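Local coordinates for Tv2483 (Treponema vincentii, PDB 6DET), which binds L-arginine with high selectivity, probably as the lipoprotein solute receptor of an amino-acid ABC transporter, at residues 26-31 and 225-230; 113-118 and 220-225; 71-76 and 232-237. All blocks are in the same frame, centred on the assembly; numbering follows the deposited sequence.

In the fold
From the N terminus, 26-31 opens helix 28-35 and meets 225-230 some 194 residues later, so contact 1 closes a long loop around most of the chain. The end of helix 61-73 (71-76) then pairs with 232-237 in contact 3; because that partner follows 225-230, the loops of contacts 1 and 3 cross. Contact 2, between 113-118 and 220-225, is nested inside both. The later partners run in order from strand 215-223 through a turn into helix 228-243. Contacts 1 and 3 hold two earlier helices against that helix, and contact 2 pairs the preceding strand with strand 114-115. Gln-225 belongs to both contacts 1 and 2.

Contact 1: 26-31 and 225-230; sequences DPSWSK and QADASL
Three flat groups meet across the contact: the carboxylates of Asp-26 and Asp-227 and the indole of Trp-29. Ser-28 CB lies over one face of the Asp-227 carboxylate, 3.3 Å from CG of Asp-227. At the edge of the Asp-26 carboxylate, OD2 of Asp-26 takes the backbone N of Ser-229 on its syn lone pair at 2.8 Å, while OD1 turns its own syn lone pair to Ser-28 OG, 2.6 Å away. The backbone N of Ser-28 reaches this OD1 from 42° above the carboxylate plane, an Asx turn. The indole edge meets Leu-230, Trp-29 CE3 lying 4.0 Å from Leu-230 CD1; with CG anti to the backbone N (chi1 167°) the ring is carried away from 225-230. Two helix starts face each other here, those of 28-35 and 228-243, and each supplies a serine hydroxyl to the first turn of the other. Ser-28 OG accepts the backbone N of Leu-230 at 2.9 Å. In return Ser-229 OG accepts the backbone N of Trp-29 at 3.1 Å, nearly straight (168°), and donates to the carbonyl O of Asp-26 at 2.8 Å. Asp-227, N-cap of helix 228-243, makes no side-chain capping bond; its OD2 salt-bridges Arg-224. Asp-227 OD1 and Asp-26 OD1 are 4.4 Å apart; water 1, to one side, is within bonding distance of both, though other acceptors compete for its protons.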
loop_
_atom_site.group_PDB
_atom_site.type_symbol
_atom_site.label_atom_id
_atom_site.label_comp_id
_atom_site.label_asym_id
_atom_site.label_seq_id
_atom_site.Cartn_x
_atom_site.Cartn_y
_atom_site.Cartn_z
ATOM N N ASP A 26 15.146 -2.020 -23.237
ATOM C CA ASP A 26 13.886 -2.728 -23.409
ATOM C C ASP A 26 12.787 -1.727 -23.776
ATOM O O ASP A 26 12.875 -0.542 -23.447
ATOM C CB ASP A 26 13.524 -3.486 -22.135
ATOM C CG ASP A 26 12.938 -2.588 -21.078
ATOM O OD1 ASP A 26 11.691 -2.413 -21.095
ATOM O OD2 ASP A 26 13.710 -2.080 -20.218
ATOM N N PRO A 27 11.751 -2.167 -24.494
ATOM C CA PRO A 27 10.765 -1.220 -25.034
ATOM C C PRO A 27 9.692 -0.749 -24.054
ATOM O O PRO A 27 8.688 -0.190 -24.501
ATOM C CB PRO A 27 10.119 -2.025 -26.172
ATOM C CG PRO A 27 10.204 -3.419 -25.687
ATOM C CD PRO A 27 11.506 -3.541 -24.952
ATOM N N SER A 28 9.861 -0.925 -22.742
ATOM C CA SER A 28 8.724 -0.655 -21.855
ATOM C C SER A 28 8.408 0.840 -21.791
ATOM O O SER A 28 7.235 1.231 -21.803
ATOM C CB SER A 28 8.961 -1.229 -20.451
ATOM O OG SER A 28 10.158 -0.746 -19.825
ATOM N N TRP A 29 9.434 1.701 -21.748
ATOM C CA TRP A 29 9.159 3.135 -21.829
ATOM C C TRP A 29 8.584 3.503 -23.190
ATOM O O TRP A 29 7.582 4.224 -23.280
ATOM C CB TRP A 29 10.411 3.962 -21.527
ATOM C CG TRP A 29 10.218 5.395 -21.921
ATOM C CD1 TRP A 29 10.915 6.081 -22.875
ATOM C CD2 TRP A 29 9.217 6.295 -21.433
ATOM N NE1 TRP A 29 10.431 7.361 -22.991
ATOM C CE2 TRP A 29 9.390 7.518 -22.115
ATOM C CE3 TRP A 29 8.199 6.192 -20.481
ATOM C CZ2 TRP A 29 8.582 8.629 -21.877
ATOM C CZ3 TRP A 29 7.395 7.308 -20.245
ATOM C CH2 TRP A 29 7.601 8.507 -20.943
ATOM N N SER A 30 9.210 3.037 -24.278
ATOM C CA SER A 30 8.679 3.354 -25.597
ATOM C C SER A 30 7.193 3.004 -25.712
ATOM O O SER A 30 6.407 3.759 -26.304
ATOM C CB SER A 30 9.484 2.623 -26.659
ATOM O OG SER A 30 10.793 3.176 -26.705
ATOM N N LYS A 31 6.794 1.848 -25.187
ATOM C CA LYS A 31 5.393 1.446 -25.301
ATOM C C LYS A 31 4.477 2.459 -24.614
ATOM O O LYS A 31 3.434 2.844 -25.159
ATOM C CB LYS A 31 5.211 0.052 -24.716
ATOM C CG LYS A 31 5.688 -1.082 -25.606
ATOM C CD LYS A 31 5.534 -2.447 -24.929
ATOM C CE LYS A 31 6.296 -3.502 -25.737
ATOM N NZ LYS A 31 6.413 -4.815 -25.061
ATOM N N GLN A 225 8.507 -7.304 -14.387
ATOM C CA GLN A 225 9.912 -7.601 -14.112
ATOM C C GLN A 225 10.835 -7.061 -15.197
ATOM O O GLN A 225 11.897 -6.496 -14.901
ATOM C CB GLN A 225 10.103 -9.114 -13.973
ATOM C CG GLN A 225 9.458 -9.675 -12.734
ATOM C CD GLN A 225 9.365 -11.174 -12.756
ATOM O OE1 GLN A 225 8.573 -11.757 -13.510
ATOM N NE2 GLN A 225 10.181 -11.819 -11.941
ATOM N N ALA A 226 10.457 -7.225 -16.455
ATOM C CA ALA A 226 11.332 -6.865 -17.557
ATOM C C ALA A 226 11.395 -5.365 -17.823
ATOM O O ALA A 226 12.188 -4.941 -18.663
ATOM C CB ALA A 226 10.850 -7.576 -18.823
ATOM N N ASP A 227 10.549 -4.555 -17.192
ATOM C CA ASP A 227 10.294 -3.190 -17.677
ATOM C C ASP A 227 11.255 -2.179 -17.033
ATOM O O ASP A 227 10.874 -1.202 -16.381
ATOM C CB ASP A 227 8.830 -2.817 -17.432
ATOM C CG ASP A 227 7.866 -3.514 -18.391
ATOM O OD1 ASP A 227 8.300 -4.437 -19.131
ATOM O OD2 ASP A 227 6.656 -3.151 -18.398
ATOM N N ALA A 228 12.539 -2.402 -17.287
ATOM C CA ALA A 228 13.585 -1.578 -16.681
ATOM C C ALA A 228 13.571 -0.132 -17.199
ATOM O O ALA A 228 13.725 0.813 -16.412
ATOM C CB ALA A 228 14.934 -2.230 -16.917
ATOM N N SER A 229 13.380 0.086 -18.505
ATOM C CA SER A 229 13.415 1.457 -19.019
ATOM C C SER A 229 12.218 2.271 -18.528
ATOM O O SER A 229 12.343 3.474 -18.249
ATOM C CB SER A 229 13.461 1.442 -20.556
ATOM O OG SER A 229 12.298 0.767 -21.054
ATOM N N LEU A 230 11.044 1.644 -18.429
ATOM C CA LEU A 230 9.890 2.337 -17.862
ATOM C C LEU A 230 10.168 2.746 -16.417
ATOM O O LEU A 230 9.930 3.894 -16.026
ATOM C CB LEU A 230 8.646 1.445 -17.931
ATOM C CG LEU A 230 7.383 2.006 -17.259
ATOM C CD1 LEU A 230 7.031 3.363 -17.846
ATOM C CD2 LEU A 230 6.181 1.040 -17.416
HETATM O O HOH W 1 10.157 -4.764 -21.303
#

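Contact 2: 113-118 and 220-225; sequences YRMCTP and TFAFRQ
Arg-114 and Phe-223 form an antiparallel hydrogen-bonded pair: Arg-114 N donates to Phe-223 O at 2.9 Å, and Phe-223 N returns a 2.8 Å bond to Arg-114 O. The next pair, Met-115 with Ala-222, is non-hydrogen-bonded, and its side chains lie on the other face of the sheet. Packing is tightest at the Cys-116 end. Thr-220 has OG1 anti to its backbone N (chi1 -175°), which brings the hydroxyl to Cys-116 O in a short 2.5 Å bond and leaves CG2 beside Met-115. There CG2 touches CB, CG and SD of Met-115, the two side chains crossing at about a right angle. Cys-116 N donates to Phe-221 O at 3.1 Å, nearly on the line of the carbonyl bond. In one of its two modelled conformers the Cys-116 sulfur lies obliquely against the Phe-221 ring. On the face of Ala-222, its CB meets CD1 of the Tyr-113 ring at 3.8 Å. The opposite end is looser and more exposed. Arg-114 extends to CD, then bends at chi3 (-64°), so that NE bonds Gln-225 O at 2.8 Å, from above the carbonyl plane; NH2 adds a weak bond to the same oxygen. Gln-225, at the surface, offers Tyr-113 little more than its CG. Strand 215-223 lies between strands 114-115 and 98-104 in the mixed sheet of this family 3 extracellular solute-binding protein, and Thr-220 has its side chain about 8 Å from the bound arginine. Tyr-113 packs on helix 87-92, whereas Arg-114, Cys-116 and Phe-223 face helix 228-243.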
loop_
_atom_site.group_PDB
_atom_site.type_symbol
_atom_site.label_atom_id
_atom_site.label_comp_id
_atom_site.label_asym_id
_atom_site.label_seq_id
_atom_site.Cartn_x
_atom_site.Cartn_y
_atom_site.Cartn_z
ATOM N N TYR A 113 8.200 -9.038 -9.231
ATOM C CA TYR A 113 7.976 -7.666 -9.663
ATOM C C TYR A 113 9.294 -6.920 -9.704
ATOM O O TYR A 113 10.227 -7.232 -8.947
ATOM C CB TYR A 113 7.053 -6.888 -8.702
ATOM C CG TYR A 113 5.682 -7.476 -8.433
ATOM C CD1 TYR A 113 4.596 -7.119 -9.216
ATOM C CD2 TYR A 113 5.460 -8.334 -7.353
ATOM C CE1 TYR A 113 3.340 -7.603 -8.959
ATOM C CE2 TYR A 113 4.208 -8.838 -7.094
ATOM C CZ TYR A 113 3.146 -8.468 -7.898
ATOM O OH TYR A 113 1.880 -8.955 -7.641
ATOM N N ARG A 114 9.339 -5.904 -10.568
ATOM C CA ARG A 114 10.370 -4.875 -10.534
ATOM C C ARG A 114 9.806 -3.709 -9.740
ATOM O O ARG A 114 8.758 -3.170 -10.091
ATOM C CB ARG A 114 10.760 -4.417 -11.944
ATOM C CG ARG A 114 11.845 -3.309 -11.948
ATOM C CD ARG A 114 12.273 -2.927 -13.358
ATOM N NE ARG A 114 12.914 -4.043 -14.046
ATOM C CZ ARG A 114 14.219 -4.279 -14.058
ATOM N NH1 ARG A 114 15.058 -3.467 -13.409
ATOM N NH2 ARG A 114 14.681 -5.335 -14.713
ATOM N N MET A 115 10.462 -3.339 -8.650
ATOM C CA MET A 115 9.911 -2.334 -7.755
ATOM C C MET A 115 10.780 -1.081 -7.781
ATOM O O MET A 115 12.011 -1.161 -7.903
ATOM C CB MET A 115 9.763 -2.911 -6.337
ATOM C CG MET A 115 8.683 -4.009 -6.322
ATOM S SD MET A 115 8.423 -4.933 -4.777
ATOM C CE MET A 115 9.861 -5.974 -4.818
ATOM N N CYS A 116 10.143 0.084 -7.736
ATOM C CA CYS A 116 10.918 1.309 -7.810
ATOM C C CYS A 116 11.392 1.689 -6.414
ATOM O O CYS A 116 10.929 1.148 -5.407
ATOM C CB CYS A 116 10.107 2.443 -8.421
ATOM S SG CYS A 116 8.824 3.075 -7.333
ATOM N N THR A 117 12.327 2.630 -6.370
ATOM C CA THR A 117 12.936 3.019 -5.124
ATOM C C THR A 117 11.824 3.370 -4.119
ATOM O O THR A 117 10.867 4.064 -4.480
ATOM C CB THR A 117 13.893 4.182 -5.334
ATOM O OG1 THR A 117 14.572 4.447 -4.093
ATOM C CG2 THR A 117 13.151 5.392 -5.814
ATOM N N PRO A 118 11.895 2.860 -2.899
ATOM C CA PRO A 118 10.792 3.065 -1.940
ATOM C C PRO A 118 10.498 4.527 -1.652
ATOM O O PRO A 118 11.391 5.374 -1.610
ATOM C CB PRO A 118 11.294 2.350 -0.687
ATOM C CG PRO A 118 12.154 1.266 -1.209
ATOM C CD PRO A 118 12.796 1.780 -2.470
ATOM N N THR A 220 6.387 0.761 -2.217
ATOM C CA THR A 220 6.968 0.993 -3.535
ATOM C C THR A 220 5.838 1.087 -4.551
ATOM O O THR A 220 4.641 1.010 -4.207
ATOM C CB THR A 220 7.965 -0.129 -3.880
ATOM O OG1 THR A 220 8.629 0.135 -5.128
ATOM C CG2 THR A 220 7.270 -1.463 -3.979
ATOM N N PHE A 221 6.214 1.256 -5.824
ATOM C CA PHE A 221 5.309 1.073 -6.947
ATOM C C PHE A 221 5.849 -0.099 -7.757
ATOM O O PHE A 221 7.056 -0.147 -8.041
ATOM C CB PHE A 221 5.209 2.330 -7.796
ATOM C CG PHE A 221 4.826 3.542 -7.037
ATOM C CD1 PHE A 221 3.696 3.537 -6.201
ATOM C CD2 PHE A 221 5.582 4.693 -7.122
ATOM C CE1 PHE A 221 3.376 4.675 -5.497
ATOM C CE2 PHE A 221 5.244 5.821 -6.414
ATOM C CZ PHE A 221 4.140 5.806 -5.605
ATOM N N ALA A 222 4.982 -1.065 -8.065
ATOM C CA ALA A 222 5.383 -2.347 -8.655
ATOM C C ALA A 222 5.151 -2.356 -10.167
ATOM O O ALA A 222 4.078 -1.958 -10.638
ATOM C CB ALA A 222 4.600 -3.500 -8.019
ATOM N N PHE A 223 6.134 -2.877 -10.907
ATOM C CA PHE A 223 6.130 -2.916 -12.365
ATOM C C PHE A 223 6.431 -4.329 -12.827
ATOM O O PHE A 223 6.901 -5.170 -12.056
ATOM C CB PHE A 223 7.176 -1.952 -12.949
ATOM C CG PHE A 223 6.854 -0.519 -12.717
ATOM C CD1 PHE A 223 7.073 0.045 -11.468
ATOM C CD2 PHE A 223 6.326 0.265 -13.721
ATOM C CE1 PHE A 223 6.775 1.349 -11.231
ATOM C CE2 PHE A 223 6.011 1.589 -13.473
ATOM C CZ PHE A 223 6.231 2.113 -12.195
ATOM N N ARG A 224 6.210 -4.583 -14.122
ATOM C CA ARG A 224 6.579 -5.873 -14.673
ATOM C C ARG A 224 8.085 -6.051 -14.571
ATOM O O ARG A 224 8.844 -5.093 -14.682
ATOM C CB ARG A 224 6.169 -5.974 -16.148
ATOM C CG ARG A 224 4.673 -6.207 -16.372
ATOM C CD ARG A 224 4.297 -6.156 -17.880
ATOM N NE ARG A 224 4.338 -4.782 -18.352
ATOM C CZ ARG A 224 3.311 -3.942 -18.349
ATOM N NH1 ARG A 224 2.117 -4.332 -17.917
ATOM N NH2 ARG A 224 3.486 -2.697 -18.779
ATOM N N GLN A 225 8.507 -7.304 -14.387
ATOM C CA GLN A 225 9.912 -7.601 -14.112
ATOM C C GLN A 225 10.835 -7.061 -15.197
ATOM O O GLN A 225 11.897 -6.496 -14.901
ATOM C CB GLN A 225 10.103 -9.114 -13.973
ATOM C CG GLN A 225 9.458 -9.675 -12.734
ATOM C CD GLN A 225 9.365 -11.174 -12.756
ATOM O OE1 GLN A 225 8.573 -11.757 -13.510
ATOM N NE2 GLN A 225 10.181 -11.819 -11.941
#

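Contact 3: 71-76 and 232-237; sequences RRLGIH and AKIESV
Apolar contacts dominate, and most pass through Leu-73, whose two methyls divide the work. CD2 lies 3.5 Å from Val-237 CG2, the nearest approach between the segments, and also rests on the aliphatic CG of Lys-233 at 3.9 Å. CD1 reaches Ile-234 CD1 at 4.1 Å, the two side chains crossing at about a right angle. Leu-73 gets there with CG anti to its own carbonyl carbon (chi1 -71°), so that the branch is aimed between Lys-233, Ile-234 and Val-237, residues spanning about one turn of helix 228-243. Val-237 uses both of its methyls: CG2 faces Leu-73, while CG1 meets the stem of Arg-72 at a slant, 4.0 Å from its CD and 4.1 Å from its CB. A second group of contacts thus comes from the carbon chains of charged residues, Arg-72 and Lys-233, which border the leucine-valine contact. No hydrogen bond joins the two segments. The guanidinium of Arg-72, carried past Val-237 by a chain extended from CG to NE, instead makes salt bridges with Glu-68 in its own helix and with Glu-240 and Asp-244. Backbone geometry supplies the third element: helix 61-73 ends in a Schellman motif, with Gly-74 at a positive phi of 75°, and the chain then turns toward strand 76-81. Trp-29 of helix 28-35 also touches Leu-73 and Lys-233, so three helices come together here. The chemistry implies a small contact that rests on methyl and methylene packing, without directional bonds between its segments, while the salt bridge from Arg-72 to Glu-240 also ties helix 61-73 to helix 228-243.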
loop_
_atom_site.group_PDB
_atom_site.type_symbol
_atom_site.label_atom_id
_atom_site.label_comp_id
_atom_site.label_asym_id
_atom_site.label_seq_id
_atom_site.Cartn_x
_atom_site.Cartn_y
_atom_site.Cartn_z
ATOM N N ARG A 71 2.040 14.070 -15.808
ATOM C CA ARG A 71 2.007 15.378 -16.439
ATOM C C ARG A 71 3.395 15.761 -16.927
ATOM O O ARG A 71 3.562 16.212 -18.059
ATOM C CB ARG A 71 1.481 16.449 -15.489
ATOM C CG ARG A 71 1.332 17.805 -16.192
ATOM C CD ARG A 71 1.044 18.912 -15.208
ATOM N NE ARG A 71 2.225 19.216 -14.409
ATOM C CZ ARG A 71 3.223 19.993 -14.824
ATOM N NH1 ARG A 71 3.171 20.552 -16.018
ATOM N NH2 ARG A 71 4.275 20.211 -14.046
ATOM N N ARG A 72 4.402 15.584 -16.073
ATOM C CA ARG A 72 5.763 15.940 -16.470
ATOM C C ARG A 72 6.263 15.082 -17.623
ATOM O O ARG A 72 7.088 15.551 -18.425
ATOM C CB ARG A 72 6.705 15.812 -15.271
ATOM C CG ARG A 72 6.464 16.866 -14.219
ATOM C CD ARG A 72 7.443 16.790 -13.045
ATOM N NE ARG A 72 7.027 17.667 -11.958
ATOM C CZ ARG A 72 7.847 18.187 -11.048
ATOM N NH1 ARG A 72 9.149 17.930 -11.095
ATOM N NH2 ARG A 72 7.359 18.960 -10.084
ATOM N N LEU A 73 5.844 13.819 -17.693
ATOM C CA LEU A 73 6.254 12.931 -18.780
ATOM C C LEU A 73 5.452 13.122 -20.054
ATOM O O LEU A 73 5.781 12.504 -21.084
ATOM C CB LEU A 73 6.157 11.476 -18.336
ATOM C CG LEU A 73 7.213 11.051 -17.317
ATOM C CD1 LEU A 73 6.914 9.682 -16.811
ATOM C CD2 LEU A 73 8.627 11.100 -17.957
ATOM N N GLY A 74 4.446 13.989 -20.040
ATOM C CA GLY A 74 3.676 14.226 -21.250
ATOM C C GLY A 74 2.711 13.110 -21.604
ATOM O O GLY A 74 2.346 12.972 -22.780
ATOM N N ILE A 75 2.243 12.346 -20.610
ATOM C CA ILE A 75 1.396 11.179 -20.818
ATOM C C ILE A 75 0.195 11.283 -19.892
ATOM O O ILE A 75 0.232 11.970 -18.865
ATOM C CB ILE A 75 2.146 9.843 -20.568
ATOM C CG1 ILE A 75 2.587 9.712 -19.107
ATOM C CG2 ILE A 75 3.353 9.730 -21.513
ATOM C CD1 ILE A 75 3.368 8.441 -18.808
ATOM N N HIS A 76 -0.872 10.520 -20.239
ATOM C CA HIS A 76 -2.109 10.596 -19.467
ATOM C C HIS A 76 -2.134 9.520 -18.385
ATOM O O HIS A 76 -1.891 8.339 -18.680
ATOM C CB HIS A 76 -3.324 10.445 -20.388
ATOM C CG HIS A 76 -4.638 10.590 -19.681
ATOM N ND1 HIS A 76 -5.004 11.747 -19.024
ATOM C CD2 HIS A 76 -5.667 9.723 -19.519
ATOM C CE1 HIS A 76 -6.203 11.585 -18.491
ATOM N NE2 HIS A 76 -6.626 10.367 -18.775
ATOM N N ALA A 232 13.074 3.126 -14.873
ATOM C CA ALA A 232 14.123 4.148 -14.820
ATOM C C ALA A 232 13.577 5.534 -15.144
ATOM O O ALA A 232 13.958 6.521 -14.503
ATOM C CB ALA A 232 15.264 3.807 -15.782
ATOM N N LYS A 233 12.707 5.637 -16.155
ATOM C CA LYS A 233 12.113 6.928 -16.492
ATOM C C LYS A 233 11.303 7.460 -15.327
ATOM O O LYS A 233 11.417 8.632 -14.943
ATOM C CB LYS A 233 11.219 6.795 -17.737
ATOM C CG LYS A 233 11.029 8.080 -18.499
ATOM C CD LYS A 233 12.229 8.310 -19.371
ATOM C CE LYS A 233 12.174 9.606 -20.098
ATOM N NZ LYS A 233 13.421 9.771 -20.867
ATOM N N ILE A 234 10.447 6.599 -14.771
ATOM C CA ILE A 234 9.615 6.948 -13.623
ATOM C C ILE A 234 10.485 7.416 -12.464
ATOM O O ILE A 234 10.221 8.445 -11.833
ATOM C CB ILE A 234 8.773 5.735 -13.212
ATOM C CG1 ILE A 234 7.759 5.351 -14.310
ATOM C CG2 ILE A 234 8.091 6.015 -11.857
ATOM C CD1 ILE A 234 6.720 6.283 -14.520
ATOM N N GLU A 235 11.532 6.663 -12.168
ATOM C CA GLU A 235 12.371 7.010 -11.025
ATOM C C GLU A 235 13.057 8.356 -11.237
ATOM O O GLU A 235 13.223 9.130 -10.287
ATOM C CB GLU A 235 13.389 5.903 -10.776
ATOM C CG GLU A 235 12.761 4.661 -10.164
ATOM C CD GLU A 235 13.757 3.565 -9.895
ATOM O OE1 GLU A 235 14.757 3.455 -10.650
ATOM O OE2 GLU A 235 13.541 2.821 -8.919
ATOM N N SER A 236 13.440 8.671 -12.478
ATOM C CA SER A 236 14.078 9.957 -12.720
ATOM C C SER A 236 13.146 11.117 -12.383
ATOM O O SER A 236 13.572 12.124 -11.805
ATOM C CB SER A 236 14.522 10.052 -14.177
ATOM O OG SER A 236 15.199 11.272 -14.377
ATOM N N VAL A 237 11.876 11.003 -12.761
ATOM C CA VAL A 237 10.912 12.065 -12.487
ATOM C C VAL A 237 10.555 12.112 -11.005
ATOM O O VAL A 237 10.388 13.198 -10.428
ATOM C CB VAL A 237 9.666 11.873 -13.358
ATOM C CG1 VAL A 237 8.675 12.981 -13.069
ATOM C CG2 VAL A 237 10.074 11.868 -14.835
#